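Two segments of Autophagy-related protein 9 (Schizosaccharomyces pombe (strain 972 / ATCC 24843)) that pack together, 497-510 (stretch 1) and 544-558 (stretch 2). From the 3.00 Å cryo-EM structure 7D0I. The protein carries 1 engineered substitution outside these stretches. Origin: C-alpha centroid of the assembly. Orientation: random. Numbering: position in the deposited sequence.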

ATOM      1  N   ASN A 497      28.984 -32.137 -13.209  1.00 43.59           N
ATOM      2  CA  ASN A 497      29.730 -33.322 -13.609  1.00 43.59           C
ATOM      3  C   ASN A 497      31.129 -33.353 -13.014  1.00 43.59           C
ATOM      4  O   ASN A 497      31.760 -34.412 -13.003  1.00 43.59           O
ATOM      5  CB  ASN A 497      29.810 -33.404 -15.128  1.00 43.59           C
ATOM      6  CG  ASN A 497      28.459 -33.267 -15.781  1.00 43.59           C
ATOM      7  OD1 ASN A 497      27.543 -32.686 -15.210  1.00 43.59           O
ATOM      8  ND2 ASN A 497      28.326 -33.804 -16.986  1.00 43.59           N
ATOM      9  N   MET A 498      31.626 -32.220 -12.526  1.00 49.21           N
ATOM     10  CA  MET A 498      32.911 -32.156 -11.844  1.00 49.21           C
ATOM     11  C   MET A 498      32.765 -32.216 -10.333  1.00 49.21           C
ATOM     12  O   MET A 498      33.607 -32.812  -9.651  1.00 49.21           O
ATOM     13  CB  MET A 498      33.645 -30.876 -12.242  1.00 49.21           C
ATOM     14  CG  MET A 498      35.110 -30.850 -11.872  1.00 49.21           C
ATOM     15  SD  MET A 498      35.909 -29.308 -12.355  1.00 49.21           S
ATOM     16  CE  MET A 498      34.927 -28.112 -11.449  1.00 49.21           C
ATOM     17  N   ILE A 499      31.705 -31.610  -9.799  1.00 44.91           N
ATOM     18  CA  ILE A 499      31.387 -31.768  -8.385  1.00 44.91           C
ATOM     19  C   ILE A 499      31.188 -33.236  -8.054  1.00 44.91           C
ATOM     20  O   ILE A 499      31.642 -33.720  -7.012  1.00 44.91           O
ATOM     21  CB  ILE A 499      30.141 -30.943  -8.022  1.00 44.91           C
ATOM     22  CG1 ILE A 499      30.416 -29.454  -8.175  1.00 44.91           C
ATOM     23  CG2 ILE A 499      29.700 -31.249  -6.613  1.00 44.91           C
ATOM     24  CD1 ILE A 499      29.198 -28.616  -7.970  1.00 44.91           C
ATOM     25  N   ARG A 500      30.516 -33.971  -8.938  1.00 44.70           N
ATOM     26  CA  ARG A 500      30.281 -35.388  -8.691  1.00 44.70           C
ATOM     27  C   ARG A 500      31.588 -36.171  -8.684  1.00 44.70           C
ATOM     28  O   ARG A 500      31.806 -37.027  -7.816  1.00 44.70           O
ATOM     29  CB  ARG A 500      29.319 -35.938  -9.741  1.00 44.70           C
ATOM     30  CG  ARG A 500      28.976 -37.385  -9.551  1.00 44.70           C
ATOM     31  CD  ARG A 500      28.343 -37.623  -8.204  1.00 44.70           C
ATOM     32  NE  ARG A 500      28.729 -38.920  -7.664  1.00 44.70           N
ATOM     33  CZ  ARG A 500      28.356 -39.376  -6.476  1.00 44.70           C
ATOM     34  NH1 ARG A 500      28.761 -40.568  -6.065  1.00 44.70           N
ATOM     35  NH2 ARG A 500      27.579 -38.637  -5.697  1.00 44.70           N
ATOM     36  N   LEU A 501      32.475 -35.884  -9.640  1.00 45.58           N
ATOM     37  CA  LEU A 501      33.765 -36.564  -9.680  1.00 45.58           C
ATOM     38  C   LEU A 501      34.572 -36.294  -8.422  1.00 45.58           C
ATOM     39  O   LEU A 501      35.177 -37.212  -7.852  1.00 45.58           O
ATOM     40  CB  LEU A 501      34.554 -36.126 -10.909  1.00 45.58           C
ATOM     41  CG  LEU A 501      36.041 -36.463 -10.853  1.00 45.58           C
ATOM     42  CD1 LEU A 501      36.253 -37.953 -10.987  1.00 45.58           C
ATOM     43  CD2 LEU A 501      36.795 -35.714 -11.926  1.00 45.58           C
ATOM     44  N   PHE A 502      34.610 -35.041  -7.977  1.00 47.42           N
ATOM     45  CA  PHE A 502      35.395 -34.743  -6.789  1.00 47.42           C
ATOM     46  C   PHE A 502      34.756 -35.319  -5.538  1.00 47.42           C
ATOM     47  O   PHE A 502      35.469 -35.694  -4.604  1.00 47.42           O
ATOM     48  CB  PHE A 502      35.609 -33.240  -6.662  1.00 47.42           C
ATOM     49  CG  PHE A 502      36.698 -32.724  -7.547  1.00 47.42           C
ATOM     50  CD1 PHE A 502      38.012 -33.089  -7.325  1.00 47.42           C
ATOM     51  CD2 PHE A 502      36.412 -31.893  -8.610  1.00 47.42           C
ATOM     52  CE1 PHE A 502      39.018 -32.633  -8.137  1.00 47.42           C
ATOM     53  CE2 PHE A 502      37.416 -31.431  -9.425  1.00 47.42           C
ATOM     54  CZ  PHE A 502      38.720 -31.800  -9.189  1.00 47.42           C
ATOM     55  N   LYS A 503      33.427 -35.424  -5.506  1.00 47.12           N
ATOM     56  CA  LYS A 503      32.771 -36.127  -4.408  1.00 47.12           C
ATOM     57  C   LYS A 503      33.203 -37.585  -4.368  1.00 47.12           C
ATOM     58  O   LYS A 503      33.509 -38.125  -3.298  1.00 47.12           O
ATOM     59  CB  LYS A 503      31.254 -36.018  -4.560  1.00 47.12           C
ATOM     60  CG  LYS A 503      30.473 -36.174  -3.276  1.00 47.12           C
ATOM     61  CD  LYS A 503      28.995 -36.407  -3.558  1.00 47.12           C
ATOM     62  CE  LYS A 503      28.385 -35.277  -4.367  1.00 47.12           C
ATOM     63  NZ  LYS A 503      27.005 -35.608  -4.829  1.00 47.12           N
ATOM     64  N   TYR A 504      33.263 -38.228  -5.534  1.00 48.11           N
ATOM     65  CA  TYR A 504      33.710 -39.616  -5.598  1.00 48.11           C
ATOM     66  C   TYR A 504      35.153 -39.762  -5.130  1.00 48.11           C
ATOM     67  O   TYR A 504      35.486 -40.685  -4.374  1.00 48.11           O
ATOM     68  CB  TYR A 504      33.556 -40.137  -7.021  1.00 48.11           C
ATOM     69  CG  TYR A 504      34.069 -41.535  -7.214  1.00 48.11           C
ATOM     70  CD1 TYR A 504      33.709 -42.549  -6.348  1.00 48.11           C
ATOM     71  CD2 TYR A 504      34.897 -41.845  -8.276  1.00 48.11           C
ATOM     72  CE1 TYR A 504      34.169 -43.829  -6.524  1.00 48.11           C
ATOM     73  CE2 TYR A 504      35.359 -43.124  -8.462  1.00 48.11           C
ATOM     74  CZ  TYR A 504      34.992 -44.112  -7.582  1.00 48.11           C
ATOM     75  OH  TYR A 504      35.451 -45.392  -7.758  1.00 48.11           O
ATOM     76  N   ILE A 505      36.028 -38.870  -5.588  1.00 46.98           N
ATOM     77  CA  ILE A 505      37.436 -38.954  -5.211  1.00 46.98           C
ATOM     78  C   ILE A 505      37.602 -38.732  -3.717  1.00 46.98           C
ATOM     79  O   ILE A 505      38.383 -39.425  -3.050  1.00 46.98           O
ATOM     80  CB  ILE A 505      38.269 -37.954  -6.030  1.00 46.98           C
ATOM     81  CG1 ILE A 505      38.282 -38.368  -7.497  1.00 46.98           C
ATOM     82  CG2 ILE A 505      39.678 -37.872  -5.497  1.00 46.98           C
ATOM     83  CD1 ILE A 505      39.077 -37.449  -8.367  1.00 46.98           C
ATOM     84  N   SER A 506      36.880 -37.758  -3.164  1.00 45.92           N
ATOM     85  CA  SER A 506      36.909 -37.540  -1.726  1.00 45.92           C
ATOM     86  C   SER A 506      36.425 -38.770  -0.975  1.00 45.92           C
ATOM     87  O   SER A 506      36.962 -39.106   0.081  1.00 45.92           O
ATOM     88  CB  SER A 506      36.058 -36.327  -1.363  1.00 45.92           C
ATOM     89  OG  SER A 506      35.808 -36.295   0.028  1.00 45.92           O
ATOM     90  N   PHE A 507      35.422 -39.465  -1.514  1.00 47.68           N
ATOM     91  CA  PHE A 507      34.942 -40.680  -0.863  1.00 47.68           C
ATOM     92  C   PHE A 507      36.018 -41.758  -0.847  1.00 47.68           C
ATOM     93  O   PHE A 507      36.242 -42.414   0.179  1.00 47.68           O
ATOM     94  CB  PHE A 507      33.685 -41.187  -1.565  1.00 47.68           C
ATOM     95  CG  PHE A 507      33.249 -42.543  -1.108  1.00 47.68           C
ATOM     96  CD1 PHE A 507      32.742 -42.728   0.163  1.00 47.68           C
ATOM     97  CD2 PHE A 507      33.341 -43.632  -1.949  1.00 47.68           C
ATOM     98  CE1 PHE A 507      32.343 -43.969   0.586  1.00 47.68           C
ATOM     99  CE2 PHE A 507      32.942 -44.876  -1.528  1.00 47.68           C
ATOM    100  CZ  PHE A 507      32.444 -45.042  -0.260  1.00 47.68           C
ATOM    101  N   ILE A 508      36.690 -41.956  -1.981  1.00 50.87           N
ATOM    102  CA  ILE A 508      37.756 -42.956  -2.049  1.00 50.87           C
ATOM    103  C   ILE A 508      38.850 -42.641  -1.039  1.00 50.87           C
ATOM    104  O   ILE A 508      39.257 -43.495  -0.238  1.00 50.87           O
ATOM    105  CB  ILE A 508      38.333 -43.034  -3.472  1.00 50.87           C
ATOM    106  CG1 ILE A 508      37.339 -43.683  -4.427  1.00 50.87           C
ATOM    107  CG2 ILE A 508      39.631 -43.801  -3.468  1.00 50.87           C
ATOM    108  CD1 ILE A 508      37.892 -43.867  -5.814  1.00 50.87           C
ATOM    109  N   LEU A 509      39.355 -41.407  -1.076  1.00 53.39           N
ATOM    110  CA  LEU A 509      40.441 -41.032  -0.180  1.00 53.39           C
ATOM    111  C   LEU A 509      40.008 -41.091   1.276  1.00 53.39           C
ATOM    112  O   LEU A 509      40.815 -41.424   2.147  1.00 53.39           O
ATOM    113  CB  LEU A 509      40.953 -39.640  -0.531  1.00 53.39           C
ATOM    114  CG  LEU A 509      41.339 -39.451  -1.998  1.00 53.39           C
ATOM    115  CD1 LEU A 509      41.723 -38.013  -2.260  1.00 53.39           C
ATOM    116  CD2 LEU A 509      42.459 -40.389  -2.399  1.00 53.39           C
ATOM    117  N   GLY A 510      38.739 -40.798   1.562  1.00 55.25           N
ATOM    118  CA  GLY A 510      38.259 -40.905   2.926  1.00 55.25           C
ATOM    119  C   GLY A 510      38.188 -42.340   3.401  1.00 55.25           C
ATOM    120  O   GLY A 510      38.465 -42.627   4.564  1.00 55.25           O
ATOM    121  N   LEU A 544      49.284 -36.862   2.674  1.00 76.74           N
ATOM    122  CA  LEU A 544      48.909 -36.599   1.290  1.00 76.74           C
ATOM    123  C   LEU A 544      47.402 -36.704   1.098  1.00 76.74           C
ATOM    124  O   LEU A 544      46.790 -35.870   0.417  1.00 76.74           O
ATOM    125  CB  LEU A 544      49.632 -37.569   0.360  1.00 76.74           C
ATOM    126  CG  LEU A 544      49.244 -37.497  -1.116  1.00 76.74           C
ATOM    127  CD1 LEU A 544      49.581 -36.134  -1.689  1.00 76.74           C
ATOM    128  CD2 LEU A 544      49.928 -38.601  -1.902  1.00 76.74           C
ATOM    129  N   PHE A 545      46.782 -37.721   1.697  1.00 70.88           N
ATOM    130  CA  PHE A 545      45.343 -37.887   1.560  1.00 70.88           C
ATOM    131  C   PHE A 545      44.589 -36.786   2.288  1.00 70.88           C
ATOM    132  O   PHE A 545      43.565 -36.308   1.798  1.00 70.88           O
ATOM    133  CB  PHE A 545      44.922 -39.263   2.071  1.00 70.88           C
ATOM    134  CG  PHE A 545      45.338 -40.383   1.173  1.00 70.88           C
ATOM    135  CD1 PHE A 545      45.603 -40.150  -0.163  1.00 70.88           C
ATOM    136  CD2 PHE A 545      45.466 -41.669   1.659  1.00 70.88           C
ATOM    137  CE1 PHE A 545      45.988 -41.174  -0.995  1.00 70.88           C
ATOM    138  CE2 PHE A 545      45.850 -42.697   0.831  1.00 70.88           C
ATOM    139  CZ  PHE A 545      46.111 -42.452  -0.497  1.00 70.88           C
ATOM    140  N   GLY A 546      45.073 -36.368   3.459  1.00 69.92           N
ATOM    141  CA  GLY A 546      44.470 -35.224   4.119  1.00 69.92           C
ATOM    142  C   GLY A 546      44.521 -33.978   3.258  1.00 69.92           C
ATOM    143  O   GLY A 546      43.540 -33.236   3.161  1.00 69.92           O
ATOM    144  N   SER A 547      45.659 -33.747   2.601  1.00 70.49           N
ATOM    145  CA  SER A 547      45.783 -32.591   1.719  1.00 70.49           C
ATOM    146  C   SER A 547      44.807 -32.684   0.552  1.00 70.49           C
ATOM    147  O   SER A 547      44.120 -31.709   0.220  1.00 70.49           O
ATOM    148  CB  SER A 547      47.219 -32.477   1.211  1.00 70.49           C
ATOM    149  OG  SER A 547      48.133 -32.412   2.292  1.00 70.49           O
ATOM    150  N   LEU A 548      44.733 -33.851  -0.087  1.00 67.35           N
ATOM    151  CA  LEU A 548      43.849 -34.006  -1.238  1.00 67.35           C
ATOM    152  C   LEU A 548      42.383 -33.872  -0.838  1.00 67.35           C
ATOM    153  O   LEU A 548      41.579 -33.295  -1.582  1.00 67.35           O
ATOM    154  CB  LEU A 548      44.103 -35.347  -1.916  1.00 67.35           C
ATOM    155  CG  LEU A 548      45.401 -35.451  -2.714  1.00 67.35           C
ATOM    156  CD1 LEU A 548      45.635 -36.878  -3.159  1.00 67.35           C
ATOM    157  CD2 LEU A 548      45.350 -34.527  -3.915  1.00 67.35           C
ATOM    158  N   ILE A 549      42.015 -34.382   0.337  1.00 63.83           N
ATOM    159  CA  ILE A 549      40.635 -34.270   0.793  1.00 63.83           C
ATOM    160  C   ILE A 549      40.305 -32.824   1.137  1.00 63.83           C
ATOM    161  O   ILE A 549      39.198 -32.347   0.863  1.00 63.83           O
ATOM    162  CB  ILE A 549      40.393 -35.212   1.983  1.00 63.83           C
ATOM    163  CG1 ILE A 549      40.448 -36.665   1.519  1.00 63.83           C
ATOM    164  CG2 ILE A 549      39.060 -34.931   2.624  1.00 63.83           C
ATOM    165  CD1 ILE A 549      40.267 -37.663   2.633  1.00 63.83           C
ATOM    166  N   ALA A 550      41.251 -32.102   1.741  1.00 64.31           N
ATOM    167  CA  ALA A 550      41.036 -30.681   1.984  1.00 64.31           C
ATOM    168  C   ALA A 550      40.893 -29.913   0.679  1.00 64.31           C
ATOM    169  O   ALA A 550      40.135 -28.940   0.612  1.00 64.31           O
ATOM    170  CB  ALA A 550      42.182 -30.107   2.813  1.00 64.31           C
ATOM    171  N   VAL A 551      41.615 -30.329  -0.360  1.00 63.21           N
ATOM    172  CA  VAL A 551      41.448 -29.715  -1.675  1.00 63.21           C
ATOM    173  C   VAL A 551      40.048 -29.986  -2.209  1.00 63.21           C
ATOM    174  O   VAL A 551      39.371 -29.090  -2.722  1.00 63.21           O
ATOM    175  CB  VAL A 551      42.526 -30.222  -2.646  1.00 63.21           C
ATOM    176  CG1 VAL A 551      42.139 -29.907  -4.078  1.00 63.21           C
ATOM    177  CG2 VAL A 551      43.868 -29.609  -2.311  1.00 63.21           C
ATOM    178  N   SER A 552      39.594 -31.237  -2.088  1.00 61.62           N
ATOM    179  CA  SER A 552      38.315 -31.622  -2.676  1.00 61.62           C
ATOM    180  C   SER A 552      37.145 -30.953  -1.967  1.00 61.62           C
ATOM    181  O   SER A 552      36.178 -30.543  -2.616  1.00 61.62           O
ATOM    182  CB  SER A 552      38.160 -33.140  -2.642  1.00 61.62           C
ATOM    183  OG  SER A 552      39.166 -33.764  -3.418  1.00 61.62           O
ATOM    184  N   ARG A 553      37.210 -30.832  -0.640  1.00 62.91           N
ATOM    185  CA  ARG A 553      36.112 -30.216   0.098  1.00 62.91           C
ATOM    186  C   ARG A 553      35.864 -28.775  -0.320  1.00 62.91           C
ATOM    187  O   ARG A 553      34.762 -28.260  -0.104  1.00 62.91           O
ATOM    188  CB  ARG A 553      36.379 -30.257   1.600  1.00 62.91           C
ATOM    189  CG  ARG A 553      36.418 -31.639   2.203  1.00 62.91           C
ATOM    190  CD  ARG A 553      36.619 -31.547   3.705  1.00 62.91           C
ATOM    191  NE  ARG A 553      37.197 -32.766   4.259  1.00 62.91           N
ATOM    192  CZ  ARG A 553      37.508 -32.925   5.539  1.00 62.91           C
ATOM    193  NH1 ARG A 553      37.295 -31.944   6.403  1.00 62.91           N
ATOM    194  NH2 ARG A 553      38.034 -34.068   5.955  1.00 62.91           N
ATOM    195  N   SER A 554      36.859 -28.105  -0.895  1.00 58.90           N
ATOM    196  CA  SER A 554      36.671 -26.718  -1.297  1.00 58.90           C
ATOM    197  C   SER A 554      35.835 -26.603  -2.563  1.00 58.90           C
ATOM    198  O   SER A 554      35.079 -25.639  -2.718  1.00 58.90           O
ATOM    199  CB  SER A 554      38.026 -26.046  -1.499  1.00 58.90           C
ATOM    200  OG  SER A 554      38.828 -26.803  -2.387  1.00 58.90           O
ATOM    201  N   ILE A 555      35.956 -27.568  -3.474  1.00 54.49           N
ATOM    202  CA  ILE A 555      35.185 -27.519  -4.708  1.00 54.49           C
ATOM    203  C   ILE A 555      33.733 -27.886  -4.448  1.00 54.49           C
ATOM    204  O   ILE A 555      32.811 -27.218  -4.928  1.00 54.49           O
ATOM    205  CB  ILE A 555      35.814 -28.441  -5.766  1.00 54.49           C
ATOM    206  CG1 ILE A 555      37.230 -27.972  -6.096  1.00 54.49           C
ATOM    207  CG2 ILE A 555      34.943 -28.488  -7.007  1.00 54.49           C
ATOM    208  CD1 ILE A 555      37.943 -28.850  -7.093  1.00 54.49           C
ATOM    209  N   ILE A 556      33.508 -28.951  -3.686  1.00 49.89           N
ATOM    210  CA  ILE A 556      32.170 -29.454  -3.393  1.00 49.89           C
ATOM    211  C   ILE A 556      31.390 -28.403  -2.618  1.00 49.89           C
ATOM    212  O   ILE A 556      31.756 -28.073  -1.481  1.00 49.89           O
ATOM    213  CB  ILE A 556      32.240 -30.769  -2.606  1.00 49.89           C
ATOM    214  CG1 ILE A 556      33.012 -31.816  -3.395  1.00 49.89           C
ATOM    215  CG2 ILE A 556      30.858 -31.274  -2.298  1.00 49.89           C
ATOM    216  CD1 ILE A 556      33.308 -33.038  -2.593  1.00 49.89           C
ATOM    217  N   PRO A 557      30.318 -27.857  -3.178  1.00 48.01           N
ATOM    218  CA  PRO A 557      29.541 -26.852  -2.455  1.00 48.01           C
ATOM    219  C   PRO A 557      28.797 -27.477  -1.286  1.00 48.01           C
ATOM    220  O   PRO A 557      28.767 -28.693  -1.100  1.00 48.01           O
ATOM    221  CB  PRO A 557      28.576 -26.326  -3.517  1.00 48.01           C
ATOM    222  CG  PRO A 557      28.412 -27.458  -4.446  1.00 48.01           C
ATOM    223  CD  PRO A 557      29.734 -28.158  -4.491  1.00 48.01           C
ATOM    224  N   ASP A 558      28.195 -26.611  -0.481  1.00 47.38           N
ATOM    225  CA  ASP A 558      27.373 -27.083   0.618  1.00 47.38           C
ATOM    226  C   ASP A 558      26.158 -27.822   0.076  1.00 47.38           C
ATOM    227  O   ASP A 558      25.711 -27.583  -1.047  1.00 47.38           O
ATOM    228  CB  ASP A 558      26.935 -25.911   1.491  1.00 47.38           C
ATOM    229  CG  ASP A 558      26.223 -26.352   2.749  1.00 47.38           C
ATOM    230  OD1 ASP A 558      26.276 -27.556   3.078  1.00 47.38           O
ATOM    231  OD2 ASP A 558      25.605 -25.495   3.409  1.00 47.38           O
TER

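Residues 497-510 form a continuous stretch of helix that runs on beyond both ends, and stretch 2 enters as a helix already under way and ends in a non-helical segment that includes Pro 557. The two helices lie nearly antiparallel, with an angle of 151° between their N-to-C directions and a closest axial approach of 9.3 Å. Their register follows from this arrangement: Leu 509 lies beside Phe 545, Ser 506 beside Ile 549, Phe 502 beside Ser 552, and Ile 499 beside Ile 556. The residues of stretch 1 in this series are spaced three or four apart, so one face of the helix supplies most of the contact. No hydrogen bond crosses between the stretches. The backbone polar groups are largely satisfied within each helix, and the 698 Å² of buried surface is held mainly by apolar packing.

Leu 509 contributes the largest share, 104 Å². Its CA-to-CB bond points toward the second helix, and its m, t rotamer sets the side chain among three partners. CB of Leu 509 lies 3.6 Å from CG1 of Ile 549, CD1 of Leu 509 lies 3.6 Å from CB of Leu 548, and CD2 of Leu 509 approaches CD1 of Phe 545 at 3.9 Å. The branched side chain thus spans a full turn of the opposing helix. Ile 549 starts sideways but its end comes nearer, bringing CD1 of Ile 549 to 3.6 Å from the backbone N of Gly 510.

Between these two ends, small residues face each other. CB of Ser 506 and CB of Ser 552 are 4.0 Å apart, both CA-to-CB bonds pointing toward the other helix. Neither hydroxyl bonds across the contact; OG of Ser 552 instead donates to the carbonyl O of Leu 548 in its own helix, at 3.1 Å, which satisfies a polar group in an otherwise greasy setting.

Ile 556 and Ile 555, covering 75 and 73 Å², dominate the other end. Ile 556 directs its end into the first helix, where CD1 of Ile 556 sits 3.6 Å from CA of Lys 503 and 4.0 Å from the carbonyl O of Phe 502. It therefore packs against main chain as well as side chains. The contact with Lys 503 involves the base of that residue, since the end of the lysine leads away.

Ile 555 meets Phe 502 differently. CD1 of Ile 555 stands over one face of the Phe 502 ring, 3.6 Å from the ring centroid and 16° off the ring normal, a CH-pi contact in which methyl hydrogens can face the pi cloud. Beyond the helix, Pro 557 extends the apolar surface: CD of Pro 557 lies 3.5 Å from CD1 of Ile 499, so the contact continues into the segment that follows the second helix.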